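Local coordinates for protein 373aa long hypothetical citrate synthase (Sulfolobus tokodaii, PDB 1VGP) that belongs to the citrate synthase family, as a largely helical protein assembled from two chains, with its precise function here not established, at residues K166-D171 with K268-L273; L174-D179 with A264-Q269. All coordinates share one frame; numbering follows the deposited sequence.

Interaction 1: residues K166-D171 with K268-L273; sequences KSKAMD and KQYAKL
Across this contact Ala169 CA and Lys168 CD approach the Tyr270 ring obliquely. One face of the ring carries CG of Gln269, its neighbour in the chain, 3.3 Å above the plane and displaced toward the rim. On the helix opposite, CB of Ala169 lies 3.9 Å from Tyr270 CD2, and Ala169 CA is equally near that carbon, so both the methyl and the CA of Ala169 lie beside this corner of the ring. The two helices are correspondingly close at this point, with 5.9 Å between the CA atoms of Ala169 and Tyr270. Farther out, the Lys168 chain, bent at chi2 (-52°), crosses the phenol end, bringing its CE 3.4 Å from Tyr270 OH. This is a contact of the aliphatic stem, while Lys168 NZ makes a weak hydrogen bond to Ala38 O. Tyr270 CB already points at helix 164-175, and with CG anti to the carbonyl carbon (chi1 -64°) the ring extends along Ala169 to Lys168. The contact joins helix 164-175 to helix 262-278 in a partly buried zone; elsewhere on the two helices, Met170 packs on helix 149-158, and Ala271, which points away from the contact, on helices 281-300 and 309-319.

Interaction 2: residues L174-D179 with A264-Q269; sequences LILHID and ARILKQ
Leu176 meets Ile266 and Leu267 through a fork of methyl groups, and the contact between the segments is entirely apolar. Its CD1 branch lies 3.9 Å from Leu267 CB and 4.0 Å from Leu267 CD1, whereas CD2 reaches Ile266 CD1 at 4.0 Å. The two branches thus serve two successive residues of helix 262-278. Leu267 CB is placed by the helix backbone; with CG anti to the backbone N (chi1 -163°), Leu267 CD1 joins it at the same Leu176 methyl. All three side chains are buried, and the backbones stay well apart, with 8.2 Å between the CA atoms of Leu176 and Leu267, so the side chains bridge the gap. In the largely helical fold of the citrate synthase family, Leu176 lies in a type I beta turn, Ile175 to Ile178, near the C-terminal end of the helix that includes Leu174 and Ile175, and it projects from that turn against the flank of helix 262-278. Helix 34-40 adds to the same apolar cluster, Ile34 touching Leu176 and Tyr35 and Ala38 touching Ile266, while Val309 and Ser313 of helix 309-319 adjoin Leu267. Hydrogen bonds run within the segments instead. The turn is closed by the bond from Ile178 N to Ile175 O, 3.3 Å long. On the helix, Gln269 folds its amide back so that NE2 donates to Ile266 O at 3.1 Å; the bond is bent, 143° at the hydrogen, but meets a lone pair in the carbonyl plane.

Both interactions lie along helix 262-278 and the chain of helix 164-175, interaction 2 using Leu176 at the C-terminal side of the latter; their centres are 9 Å apart. Interaction 2 is the deeper, its centre about 11 Å from the centre of the chain against about 17 Å for that of interaction 1, and all three of its touching residues are buried; in interaction 1 one of three is. The chemistry follows: branched aliphatic side chains alone meet in the core, whereas nearer the surface an aromatic ring and a lysine stem take part. The backbones lie closer together at interaction 1, the outer contact, than at interaction 2.

Interaction 1: residues K166-D171 with K268-L273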
loop_
_atom_site.group_PDB
_atom_site.type_symbol
_atom_site.label_atom_id
_atom_site.label_comp_id
_atom_site.label_asym_id
_atom_site.label_seq_id
_atom_site.Cartn_x
_atom_site.Cartn_y
_atom_site.Cartn_z
ATOM N N LYS A 166 8.552 -6.317 32.983
ATOM C CA LYS A 166 7.998 -5.454 31.949
ATOM C C LYS A 166 8.543 -5.818 30.569
ATOM O O LYS A 166 7.801 -5.865 29.591
ATOM C CB LYS A 166 8.305 -3.994 32.278
ATOM C CG LYS A 166 7.378 -3.406 33.317
ATOM C CD LYS A 166 7.438 -1.897 33.294
ATOM C CE LYS A 166 6.567 -1.291 34.391
ATOM N NZ LYS A 166 7.360 -0.409 35.309
ATOM N N SER A 167 9.843 -6.080 30.498
ATOM C CA SER A 167 10.475 -6.382 29.223
ATOM C C SER A 167 10.176 -7.814 28.783
ATOM O O SER A 167 10.188 -8.118 27.597
ATOM C CB SER A 167 11.981 -6.177 29.329
ATOM O OG SER A 167 12.495 -6.883 30.451
ATOM N N LYS A 168 9.922 -8.693 29.745
ATOM C CA LYS A 168 9.464 -10.046 29.445
ATOM C C LYS A 168 8.110 -9.948 28.768
ATOM O O LYS A 168 7.885 -10.517 27.691
ATOM C CB LYS A 168 9.310 -10.856 30.730
ATOM C CG LYS A 168 9.652 -12.317 30.586
ATOM C CD LYS A 168 8.931 -12.989 29.429
ATOM C CE LYS A 168 9.133 -14.513 29.486
ATOM N NZ LYS A 168 9.411 -15.152 28.169
ATOM N N ALA A 169 7.222 -9.212 29.435
ATOM C CA ALA A 169 5.862 -8.981 28.986
ATOM C C ALA A 169 5.864 -8.343 27.609
ATOM O O ALA A 169 5.101 -8.740 26.728
ATOM C CB ALA A 169 5.132 -8.086 29.981
ATOM N N MET A 170 6.725 -7.353 27.417
ATOM C CA MET A 170 6.820 -6.714 26.116
ATOM C C MET A 170 7.225 -7.763 25.087
ATOM O O MET A 170 6.645 -7.846 24.001
ATOM C CB MET A 170 7.851 -5.584 26.154
ATOM C CG MET A 170 7.968 -4.814 24.845
ATOM S SD MET A 170 6.453 -3.926 24.402
ATOM C CE MET A 170 6.753 -3.626 22.708
ATOM N N ASP A 171 8.217 -8.567 25.449
ATOM C CA ASP A 171 8.789 -9.532 24.532
ATOM C C ASP A 171 7.747 -10.579 24.131
ATOM O O ASP A 171 7.569 -10.895 22.944
ATOM C CB ASP A 171 9.995 -10.220 25.186
ATOM C CG ASP A 171 10.853 -10.970 24.181
ATOM O OD1 ASP A 171 11.364 -10.320 23.258
ATOM O OD2 ASP A 171 11.011 -12.199 24.299
ATOM N N LYS A 268 -2.778 -13.181 29.292
ATOM C CA LYS A 268 -3.513 -12.910 30.525
ATOM C C LYS A 268 -2.610 -12.926 31.750
ATOM O O LYS A 268 -2.818 -12.164 32.694
ATOM C CB LYS A 268 -4.632 -13.932 30.718
ATOM C CG LYS A 268 -5.360 -13.783 32.039
ATOM C CD LYS A 268 -6.529 -14.744 32.153
ATOM C CE LYS A 268 -7.178 -14.643 33.520
ATOM N NZ LYS A 268 -8.275 -15.629 33.656
ATOM N N GLN A 269 -1.612 -13.800 31.743
ATOM C CA GLN A 269 -0.760 -13.940 32.914
ATOM C C GLN A 269 0.023 -12.653 33.136
ATOM O O GLN A 269 0.261 -12.257 34.277
ATOM C CB GLN A 269 0.193 -15.131 32.745
ATOM C CG GLN A 269 1.259 -14.921 31.659
ATOM C CD GLN A 269 2.216 -16.102 31.502
ATOM O OE1 GLN A 269 3.122 -16.314 32.332
ATOM N NE2 GLN A 269 2.023 -16.875 30.431
ATOM N N TYR A 270 0.406 -11.992 32.045
ATOM C CA TYR A 270 1.208 -10.762 32.135
ATOM C C TYR A 270 0.350 -9.528 32.399
ATOM O O TYR A 270 0.787 -8.592 33.066
ATOM C CB TYR A 270 2.026 -10.553 30.854
ATOM C CG TYR A 270 3.056 -11.639 30.608
ATOM C CD1 TYR A 270 2.811 -12.666 29.689
ATOM C CD2 TYR A 270 4.242 -11.685 31.343
ATOM C CE1 TYR A 270 3.710 -13.705 29.519
ATOM C CE2 TYR A 270 5.150 -12.731 31.173
ATOM C CZ TYR A 270 4.878 -13.734 30.270
ATOM O OH TYR A 270 5.758 -14.779 30.119
ATOM N N ALA A 271 -0.869 -9.532 31.872
ATOM C CA ALA A 271 -1.824 -8.483 32.190
ATOM C C ALA A 271 -2.004 -8.474 33.706
ATOM O O ALA A 271 -1.847 -7.456 34.371
ATOM C CB ALA A 271 -3.148 -8.766 31.502
ATOM N N LYS A 272 -2.313 -9.645 34.238
ATOM C CA LYS A 272 -2.493 -9.835 35.661
ATOM C C LYS A 272 -1.247 -9.451 36.471
ATOM O O LYS A 272 -1.357 -8.717 37.455
ATOM C CB LYS A 272 -2.870 -11.283 35.907
ATOM C CG LYS A 272 -3.284 -11.605 37.316
ATOM C CD LYS A 272 -3.560 -13.095 37.431
ATOM C CE LYS A 272 -4.406 -13.417 38.638
ATOM N NZ LYS A 272 -3.671 -14.253 39.620
ATOM N N LEU A 273 -0.068 -9.932 36.074
ATOM C CA LEU A 273 1.152 -9.643 36.834
ATOM C C LEU A 273 1.462 -8.152 36.852
ATOM O O LEU A 273 1.697 -7.576 37.911
ATOM C CB LEU A 273 2.358 -10.387 36.255
ATOM C CG LEU A 273 3.381 -10.939 37.270
ATOM C CD1 LEU A 273 4.682 -11.243 36.545
ATOM C CD2 LEU A 273 3.620 -9.956 38.401
#

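Interaction 2: residues L174-D179 with A264-Q269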
loop_
_atom_site.group_PDB
_atom_site.type_symbol
_atom_site.label_atom_id
_atom_site.label_comp_id
_atom_site.label_asym_id
_atom_site.label_seq_id
_atom_site.Cartn_x
_atom_site.Cartn_y
_atom_site.Cartn_z
ATOM N N LEU A 174 5.026 -9.005 21.898
ATOM C CA LEU A 174 5.414 -8.854 20.496
ATOM C C LEU A 174 5.445 -10.215 19.800
ATOM O O LEU A 174 5.045 -10.322 18.644
ATOM C CB LEU A 174 6.786 -8.182 20.387
ATOM C CG LEU A 174 6.902 -6.733 20.869
ATOM C CD1 LEU A 174 8.312 -6.256 20.627
ATOM C CD2 LEU A 174 5.906 -5.849 20.147
ATOM N N ILE A 175 5.919 -11.247 20.504
ATOM C CA ILE A 175 5.959 -12.596 19.947
ATOM C C ILE A 175 4.555 -13.001 19.494
ATOM O O ILE A 175 4.367 -13.504 18.382
ATOM C CB ILE A 175 6.474 -13.619 20.992
ATOM C CG1 ILE A 175 8.001 -13.541 21.085
ATOM C CG2 ILE A 175 6.026 -15.034 20.631
ATOM C CD1 ILE A 175 8.568 -14.208 22.328
ATOM N N LEU A 176 3.578 -12.752 20.363
ATOM C CA LEU A 176 2.191 -13.120 20.111
ATOM C C LEU A 176 1.566 -12.391 18.919
ATOM O O LEU A 176 0.497 -12.781 18.451
ATOM C CB LEU A 176 1.337 -12.859 21.352
ATOM C CG LEU A 176 1.694 -13.623 22.626
ATOM C CD1 LEU A 176 0.740 -13.218 23.742
ATOM C CD2 LEU A 176 1.627 -15.116 22.370
ATOM N N HIS A 177 2.219 -11.340 18.428
ATOM C CA HIS A 177 1.663 -10.565 17.318
ATOM C C HIS A 177 2.441 -10.645 16.002
ATOM O O HIS A 177 2.057 -10.022 15.020
ATOM C CB HIS A 177 1.519 -9.097 17.723
ATOM C CG HIS A 177 0.363 -8.831 18.633
ATOM N ND1 HIS A 177 0.453 -8.950 20.002
ATOM C CD2 HIS A 177 -0.910 -8.451 18.371
ATOM C CE1 HIS A 177 -0.713 -8.655 20.548
ATOM N NE2 HIS A 177 -1.555 -8.348 19.580
ATOM N N ILE A 178 3.526 -11.413 15.979
ATOM C CA ILE A 178 4.383 -11.452 14.801
ATOM C C ILE A 178 3.609 -11.858 13.533
ATOM O O ILE A 178 3.699 -11.185 12.500
ATOM C CB ILE A 178 5.582 -12.387 15.049
ATOM C CG1 ILE A 178 6.603 -11.659 15.928
ATOM C CG2 ILE A 178 6.229 -12.814 13.740
ATOM C CD1 ILE A 178 7.773 -12.518 16.387
ATOM N N ASP A 179 2.837 -12.940 13.611
ATOM C CA ASP A 179 1.995 -13.341 12.491
ATOM C C ASP A 179 0.710 -14.037 12.930
ATOM O O ASP A 179 0.601 -14.476 14.066
ATOM C CB ASP A 179 2.779 -14.252 11.547
ATOM C CG ASP A 179 2.110 -14.399 10.204
ATOM O OD1 ASP A 179 1.669 -13.369 9.646
ATOM O OD2 ASP A 179 2.025 -15.539 9.697
ATOM N N ALA A 264 -4.467 -14.889 23.919
ATOM C CA ALA A 264 -5.108 -14.280 25.078
ATOM C C ALA A 264 -4.786 -15.052 26.352
ATOM O O ALA A 264 -4.506 -14.458 27.400
ATOM C CB ALA A 264 -6.615 -14.223 24.874
ATOM N N ARG A 265 -4.827 -16.377 26.270
ATOM C CA ARG A 265 -4.538 -17.188 27.441
ATOM C C ARG A 265 -3.121 -16.898 27.936
ATOM O O ARG A 265 -2.895 -16.721 29.130
ATOM C CB ARG A 265 -4.695 -18.677 27.114
ATOM C CG ARG A 265 -4.939 -19.535 28.343
ATOM C CD ARG A 265 -5.026 -21.018 28.014
ATOM N NE ARG A 265 -6.304 -21.401 27.406
ATOM C CZ ARG A 265 -7.509 -21.221 27.956
ATOM N NH1 ARG A 265 -7.650 -20.559 29.108
ATOM N NH2 ARG A 265 -8.584 -21.723 27.347
ATOM N N ILE A 266 -2.173 -16.828 27.007
ATOM C CA ILE A 266 -0.786 -16.568 27.355
ATOM C C ILE A 266 -0.609 -15.150 27.892
ATOM O O ILE A 266 0.095 -14.942 28.877
ATOM C CB ILE A 266 0.135 -16.754 26.134
ATOM C CG1 ILE A 266 0.085 -18.208 25.663
ATOM C CG2 ILE A 266 1.554 -16.359 26.495
ATOM C CD1 ILE A 266 0.860 -18.465 24.386
ATOM N N LEU A 267 -1.251 -14.183 27.246
ATOM C CA LEU A 267 -1.071 -12.783 27.599
ATOM C C LEU A 267 -1.737 -12.434 28.933
ATOM O O LEU A 267 -1.311 -11.503 29.626
ATOM C CB LEU A 267 -1.623 -11.879 26.493
ATOM C CG LEU A 267 -1.159 -10.420 26.524
ATOM C CD1 LEU A 267 0.359 -10.353 26.551
ATOM C CD2 LEU A 267 -1.685 -9.689 25.320
ATOM N N LYS A 268 -2.778 -13.181 29.292
ATOM C CA LYS A 268 -3.513 -12.910 30.525
ATOM C C LYS A 268 -2.610 -12.926 31.750
ATOM O O LYS A 268 -2.818 -12.164 32.694
ATOM C CB LYS A 268 -4.632 -13.932 30.718
ATOM C CG LYS A 268 -5.360 -13.783 32.039
ATOM C CD LYS A 268 -6.529 -14.744 32.153
ATOM C CE LYS A 268 -7.178 -14.643 33.520
ATOM N NZ LYS A 268 -8.275 -15.629 33.656
ATOM N N GLN A 269 -1.612 -13.800 31.743
ATOM C CA GLN A 269 -0.760 -13.940 32.914
ATOM C C GLN A 269 0.023 -12.653 33.136
ATOM O O GLN A 269 0.261 -12.257 34.277
ATOM C CB GLN A 269 0.193 -15.131 32.745
ATOM C CG GLN A 269 1.259 -14.921 31.659
ATOM C CD GLN A 269 2.216 -16.102 31.502
ATOM O OE1 GLN A 269 3.122 -16.314 32.332
ATOM N NE2 GLN A 269 2.023 -16.875 30.431
#